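Local coordinates for protein TsrD (Streptomyces laurentii, PDB 5X7L) that belongs to the SnoaL-like polyketide cyclase family and adopts the NTF2-type alpha+beta fold, in which a curved antiparallel sheet and helices enclose a pocket, at residues A7-L12 against F110-G115; E14-A19 against L106-L111. All blocks are in the same frame, centred on the assembly; numbering follows the deposited sequence.

Contact 1: A7-L12 against F110-G115; sequences ASVQQL and FLIEDG
Val9 and Ile112 meet methyl against methyl where the first turns of helix 6-22 lie over the end of strand 101-113, part of the helix-on-sheet layer of the NTF2-type cone. CG2 of Val9 comes within 4.0 Å of CD1 of Ile112, and it is the single apolar side-chain pair between the two segments. On Ile112, CG1 lies anti to the carbonyl carbon (chi1 -58°), and the extended second torsion (chi2 162°) carries CD1 out to the helix. One helical turn on from Val9, Leu12 straddles a backbone carbonyl: its CD2 stands 3.7 Å from Gly115 O and its CD1 3.8 Å from the same oxygen, so both arms of the fork share it almost equally. Methyl groups supply the helix side of each contact, so these are van der Waals contacts; no hydrogen bond crosses. Gly115 is the second residue of the two-residue turn between strand 101-113 and strand 116-124; Asp114 and Gly115 both have positive phi, as at the two central positions of a type I' turn. Farther out, Leu4 touches Val9, Leu12 and Ile112, adding a third element to the apolar patch. Asp114 OD2 is hydrogen-bonded to His33 NE2, and Glu113, the last strand residue, makes a salt bridge with Arg37. Within the helix, Leu12 N bonds to Ser8 O at 3.1 Å.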
loop_
_atom_site.group_PDB
_atom_site.type_symbol
_atom_site.label_atom_id
_atom_site.label_comp_id
_atom_site.label_asym_id
_atom_site.label_seq_id
_atom_site.Cartn_x
_atom_site.Cartn_y
_atom_site.Cartn_z
ATOM N N ALA B 7 -13.703 16.289 -7.709
ATOM C CA ALA B 7 -12.895 17.495 -7.829
ATOM C C ALA B 7 -12.503 18.013 -6.448
ATOM O O ALA B 7 -11.387 18.490 -6.250
ATOM C CB ALA B 7 -13.650 18.564 -8.603
ATOM N N SER B 8 -13.423 17.904 -5.495
ATOM C CA SER B 8 -13.155 18.340 -4.128
ATOM C C SER B 8 -12.073 17.484 -3.472
ATOM O O SER B 8 -11.227 18.002 -2.748
ATOM C CB SER B 8 -14.434 18.311 -3.288
ATOM O OG SER B 8 -15.423 19.160 -3.846
ATOM N N VAL B 9 -12.095 16.180 -3.728
ATOM C CA VAL B 9 -11.077 15.291 -3.174
ATOM C C VAL B 9 -9.720 15.591 -3.810
ATOM O O VAL B 9 -8.694 15.579 -3.126
ATOM C CB VAL B 9 -11.442 13.806 -3.361
ATOM C CG1 VAL B 9 -10.328 12.909 -2.836
ATOM C CG2 VAL B 9 -12.750 13.493 -2.645
ATOM N N GLN B 10 -9.717 15.884 -5.107
ATOM C CA GLN B 10 -8.485 16.293 -5.781
ATOM C C GLN B 10 -7.886 17.538 -5.126
ATOM O O GLN B 10 -6.669 17.637 -4.970
ATOM C CB GLN B 10 -8.737 16.546 -7.265
ATOM C CG GLN B 10 -8.998 15.277 -8.054
ATOM N N GLN B 11 -8.740 18.477 -4.728
ATOM C CA GLN B 11 -8.276 19.681 -4.044
ATOM C C GLN B 11 -7.680 19.356 -2.675
ATOM O O GLN B 11 -6.662 19.935 -2.297
ATOM C CB GLN B 11 -9.405 20.705 -3.898
ATOM C CG GLN B 11 -8.967 22.016 -3.254
ATOM C CD GLN B 11 -7.910 22.752 -4.063
ATOM O OE1 GLN B 11 -6.713 22.642 -3.789
ATOM N NE2 GLN B 11 -8.349 23.506 -5.065
ATOM N N LEU B 12 -8.306 18.440 -1.936
ATOM C CA LEU B 12 -7.735 17.976 -0.667
ATOM C C LEU B 12 -6.331 17.432 -0.893
ATOM O O LEU B 12 -5.406 17.748 -0.145
ATOM C CB LEU B 12 -8.595 16.891 -0.009
ATOM C CG LEU B 12 -10.015 17.238 0.443
ATOM C CD1 LEU B 12 -10.658 16.016 1.084
ATOM C CD2 LEU B 12 -10.029 18.412 1.406
ATOM N N PHE B 110 -7.531 7.154 2.730
ATOM C CA PHE B 110 -8.089 8.123 3.666
ATOM C C PHE B 110 -9.591 7.945 3.820
ATOM O O PHE B 110 -10.303 7.721 2.840
ATOM C CB PHE B 110 -7.840 9.551 3.190
ATOM C CG PHE B 110 -6.396 9.944 3.130
ATOM C CD1 PHE B 110 -5.700 10.266 4.287
ATOM C CD2 PHE B 110 -5.739 10.032 1.911
ATOM C CE1 PHE B 110 -4.370 10.651 4.231
ATOM C CE2 PHE B 110 -4.407 10.413 1.851
ATOM C CZ PHE B 110 -3.724 10.725 3.012
ATOM N N LEU B 111 -10.056 8.066 5.059
ATOM C CA LEU B 111 -11.476 8.176 5.374
ATOM C C LEU B 111 -11.853 9.653 5.445
ATOM O O LEU B 111 -11.201 10.429 6.143
ATOM C CB LEU B 111 -11.775 7.494 6.710
ATOM C CG LEU B 111 -13.210 7.561 7.242
ATOM C CD1 LEU B 111 -14.162 6.785 6.343
ATOM C CD2 LEU B 111 -13.263 7.038 8.673
ATOM N N ILE B 112 -12.907 10.031 4.728
ATOM C CA ILE B 112 -13.382 11.411 4.698
ATOM C C ILE B 112 -14.537 11.602 5.682
ATOM O O ILE B 112 -15.547 10.903 5.603
ATOM C CB ILE B 112 -13.836 11.807 3.275
ATOM C CG1 ILE B 112 -12.679 11.637 2.282
ATOM C CG2 ILE B 112 -14.359 13.240 3.249
ATOM C CD1 ILE B 112 -13.114 11.582 0.834
ATOM N N GLU B 113 -14.364 12.545 6.608
ATOM C CA GLU B 113 -15.407 12.947 7.553
ATOM C C GLU B 113 -15.466 14.459 7.585
ATOM O O GLU B 113 -14.429 15.117 7.650
ATOM C CB GLU B 113 -15.116 12.437 8.963
ATOM C CG GLU B 113 -15.221 10.935 9.121
ATOM C CD GLU B 113 -14.842 10.452 10.511
ATOM O OE1 GLU B 113 -14.401 11.270 11.347
ATOM O OE2 GLU B 113 -14.974 9.238 10.762
ATOM N N ASP B 114 -16.677 15.006 7.545
ATOM C CA ASP B 114 -16.869 16.453 7.574
ATOM C C ASP B 114 -16.048 17.136 6.478
ATOM O O ASP B 114 -15.493 18.213 6.684
ATOM C CB ASP B 114 -16.500 17.017 8.952
ATOM C CG ASP B 114 -17.279 16.361 10.077
ATOM O OD1 ASP B 114 -18.520 16.274 9.973
ATOM O OD2 ASP B 114 -16.649 15.931 11.067
ATOM N N GLY B 115 -15.963 16.490 5.318
ATOM C CA GLY B 115 -15.273 17.054 4.164
ATOM C C GLY B 115 -13.753 17.064 4.231
ATOM O O GLY B 115 -13.112 17.712 3.403
#

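Contact 2: E14-A19 against L106-L111; sequences EHFLAA and LIDIFL. With IPA (isopropyl alcohol), chain G.
Asp108 OD2 accepts a hydrogen bond of 2.6 Å from O2 of a bound isopropyl alcohol; no hydrogen bond joins the two segments directly. The alcohol also brings its methyl C1 to 3.2 Å from Asp108 OD2, so its oxygen and one carbon lie against a single branch of the acid. Phe16, reaching in from helix 6-22, borders this site: O2 of the alcohol sits at the ring's edge, near its plane, 3.8 Å from Phe16 CZ. Asp108 OD2 is 4.1 Å from Phe16 CZ, in an oblique position. The aromatic part of the contact is a T-shaped pair in which the edge of Phe110 addresses the face of Phe16, with centroids 5.3 Å apart and planes at 69°. Phe110 CZ does the touching, 3.8 Å from Phe16 CZ and displaced toward the rim of the Phe16 ring. Phe16 has CG anti to its own nitrogen (chi1 -176°), which extends the ring from the helix toward the strand. Phe110 CE1 lies 4.0 Å from C1 of the alcohol, so both rings border the ligand. Phe117 stacks on Phe110, and Tyr20 and Leu66 contact Phe16. This buried mixture of helix and sheet side chains is consistent with the interior pocket of NTF2-like proteins. The solvent molecule, probably from the crystallisation liquor, suggests that this spot can accept a small group with an apolar part beside aromatic rings and a hydroxyl at a carboxylate oxygen.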
loop_
_atom_site.group_PDB
_atom_site.type_symbol
_atom_site.label_atom_id
_atom_site.label_comp_id
_atom_site.label_asym_id
_atom_site.label_seq_id
_atom_site.Cartn_x
_atom_site.Cartn_y
_atom_site.Cartn_z
ATOM N N GLU B 14 -4.244 18.106 -3.308
ATOM C CA GLU B 14 -3.297 19.171 -3.652
ATOM C C GLU B 14 -2.736 19.818 -2.386
ATOM O O GLU B 14 -1.536 20.077 -2.287
ATOM C CB GLU B 14 -3.948 20.224 -4.552
ATOM C CG GLU B 14 -4.222 19.734 -5.964
ATOM N N HIS B 15 -3.603 20.059 -1.409
ATOM C CA HIS B 15 -3.152 20.599 -0.132
ATOM C C HIS B 15 -2.261 19.619 0.619
ATOM O O HIS B 15 -1.257 20.019 1.206
ATOM C CB HIS B 15 -4.340 20.995 0.741
ATOM C CG HIS B 15 -4.975 22.285 0.337
ATOM N ND1 HIS B 15 -4.343 23.500 0.484
ATOM C CD2 HIS B 15 -6.185 22.556 -0.205
ATOM C CE1 HIS B 15 -5.136 24.465 0.054
ATOM N NE2 HIS B 15 -6.260 23.918 -0.371
ATOM N N PHE B 16 -2.629 18.341 0.605
ATOM C CA PHE B 16 -1.838 17.319 1.288
ATOM C C PHE B 16 -0.415 17.290 0.727
ATOM O O PHE B 16 0.563 17.334 1.474
ATOM C CB PHE B 16 -2.503 15.949 1.149
ATOM C CG PHE B 16 -1.799 14.850 1.894
ATOM C CD1 PHE B 16 -2.027 14.658 3.250
ATOM C CD2 PHE B 16 -0.915 14.004 1.242
ATOM C CE1 PHE B 16 -1.385 13.643 3.939
ATOM C CE2 PHE B 16 -0.270 12.990 1.925
ATOM C CZ PHE B 16 -0.503 12.809 3.276
ATOM N N LEU B 17 -0.304 17.241 -0.597
ATOM C CA LEU B 17 1.001 17.211 -1.251
ATOM C C LEU B 17 1.806 18.472 -0.945
ATOM O O LEU B 17 3.008 18.396 -0.675
ATOM C CB LEU B 17 0.841 17.050 -2.762
ATOM C CG LEU B 17 0.176 15.756 -3.243
ATOM C CD1 LEU B 17 -0.166 15.881 -4.719
ATOM C CD2 LEU B 17 1.049 14.536 -2.985
ATOM N N ALA B 18 1.143 19.626 -0.978
ATOM C CA ALA B 18 1.818 20.903 -0.750
ATOM C C ALA B 18 2.386 21.006 0.668
ATOM O O ALA B 18 3.437 21.609 0.873
ATOM C CB ALA B 18 0.875 22.061 -1.031
ATOM N N ALA B 19 1.698 20.423 1.648
ATOM C CA ALA B 19 2.188 20.443 3.029
ATOM C C ALA B 19 3.595 19.853 3.108
ATOM O O ALA B 19 4.487 20.424 3.738
ATOM C CB ALA B 19 1.246 19.680 3.947
ATOM N N LEU B 106 4.325 4.501 -1.854
ATOM C CA LEU B 106 3.395 4.302 -0.756
ATOM C C LEU B 106 1.981 4.394 -1.301
ATOM O O LEU B 106 1.750 4.967 -2.373
ATOM C CB LEU B 106 3.626 5.336 0.354
ATOM C CG LEU B 106 3.419 6.808 -0.032
ATOM C CD1 LEU B 106 2.853 7.624 1.125
ATOM C CD2 LEU B 106 4.682 7.453 -0.587
ATOM N N ILE B 107 1.046 3.802 -0.569
ATOM C CA ILE B 107 -0.371 3.959 -0.855
ATOM C C ILE B 107 -1.070 4.305 0.452
ATOM O O ILE B 107 -0.943 3.576 1.436
ATOM C CB ILE B 107 -0.995 2.692 -1.471
ATOM C CG1 ILE B 107 -0.270 2.310 -2.767
ATOM C CG2 ILE B 107 -2.483 2.914 -1.720
ATOM C CD1 ILE B 107 -0.673 0.962 -3.331
ATOM N N ASP B 108 -1.792 5.427 0.453
ATOM C CA ASP B 108 -2.611 5.851 1.588
ATOM C C ASP B 108 -4.082 5.736 1.232
ATOM O O ASP B 108 -4.499 6.187 0.164
ATOM C CB ASP B 108 -2.344 7.315 1.958
ATOM C CG ASP B 108 -0.984 7.542 2.587
ATOM O OD1 ASP B 108 -0.228 6.577 2.815
ATOM O OD2 ASP B 108 -0.672 8.718 2.855
ATOM N N ILE B 109 -4.860 5.151 2.137
ATOM C CA ILE B 109 -6.313 5.171 2.042
ATOM C C ILE B 109 -6.824 6.100 3.129
ATOM O O ILE B 109 -6.572 5.866 4.308
ATOM C CB ILE B 109 -6.923 3.770 2.219
ATOM C CG1 ILE B 109 -6.361 2.814 1.163
ATOM C CG2 ILE B 109 -8.444 3.844 2.145
ATOM C CD1 ILE B 109 -6.796 1.377 1.334
ATOM N N PHE B 110 -7.531 7.154 2.730
ATOM C CA PHE B 110 -8.089 8.123 3.666
ATOM C C PHE B 110 -9.591 7.945 3.820
ATOM O O PHE B 110 -10.303 7.721 2.840
ATOM C CB PHE B 110 -7.840 9.551 3.190
ATOM C CG PHE B 110 -6.396 9.944 3.130
ATOM C CD1 PHE B 110 -5.700 10.266 4.287
ATOM C CD2 PHE B 110 -5.739 10.032 1.911
ATOM C CE1 PHE B 110 -4.370 10.651 4.231
ATOM C CE2 PHE B 110 -4.407 10.413 1.851
ATOM C CZ PHE B 110 -3.724 10.725 3.012
ATOM N N LEU B 111 -10.056 8.066 5.059
ATOM C CA LEU B 111 -11.476 8.176 5.374
ATOM C C LEU B 111 -11.853 9.653 5.445
ATOM O O LEU B 111 -11.201 10.429 6.143
ATOM C CB LEU B 111 -11.775 7.494 6.710
ATOM C CG LEU B 111 -13.210 7.561 7.242
ATOM C CD1 LEU B 111 -14.162 6.785 6.343
ATOM C CD2 LEU B 111 -13.263 7.038 8.673
HETATM C C1 IPA G . -0.865 9.853 5.893
HETATM C C2 IPA G . 0.649 9.692 5.861
HETATM C C3 IPA G . 1.075 8.459 6.647
HETATM O O2 IPA G . 1.085 9.554 4.513
#

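How the contacts relate
Both contacts join helix 6-22 to strand 101-113, and their centres are about 10 Å apart, yet they differ in depth. The centre of contact 2 is about 6 Å from the chain centre, and every residue that touches is buried; that of contact 1 is about 15 Å from it, partly buried, where the strand gives way to a turn. The chemistry differs with the depth: aliphatic groups and a backbone carbonyl at the margin, aromatic rings and an acid with a bound alcohol in the interior. Phe110 and Leu111 belong to both strand segments, but Phe110 makes its cross-contact in contact 2 alone. Contact 1 buries somewhat more surface between its segments, 134 against 99 Å².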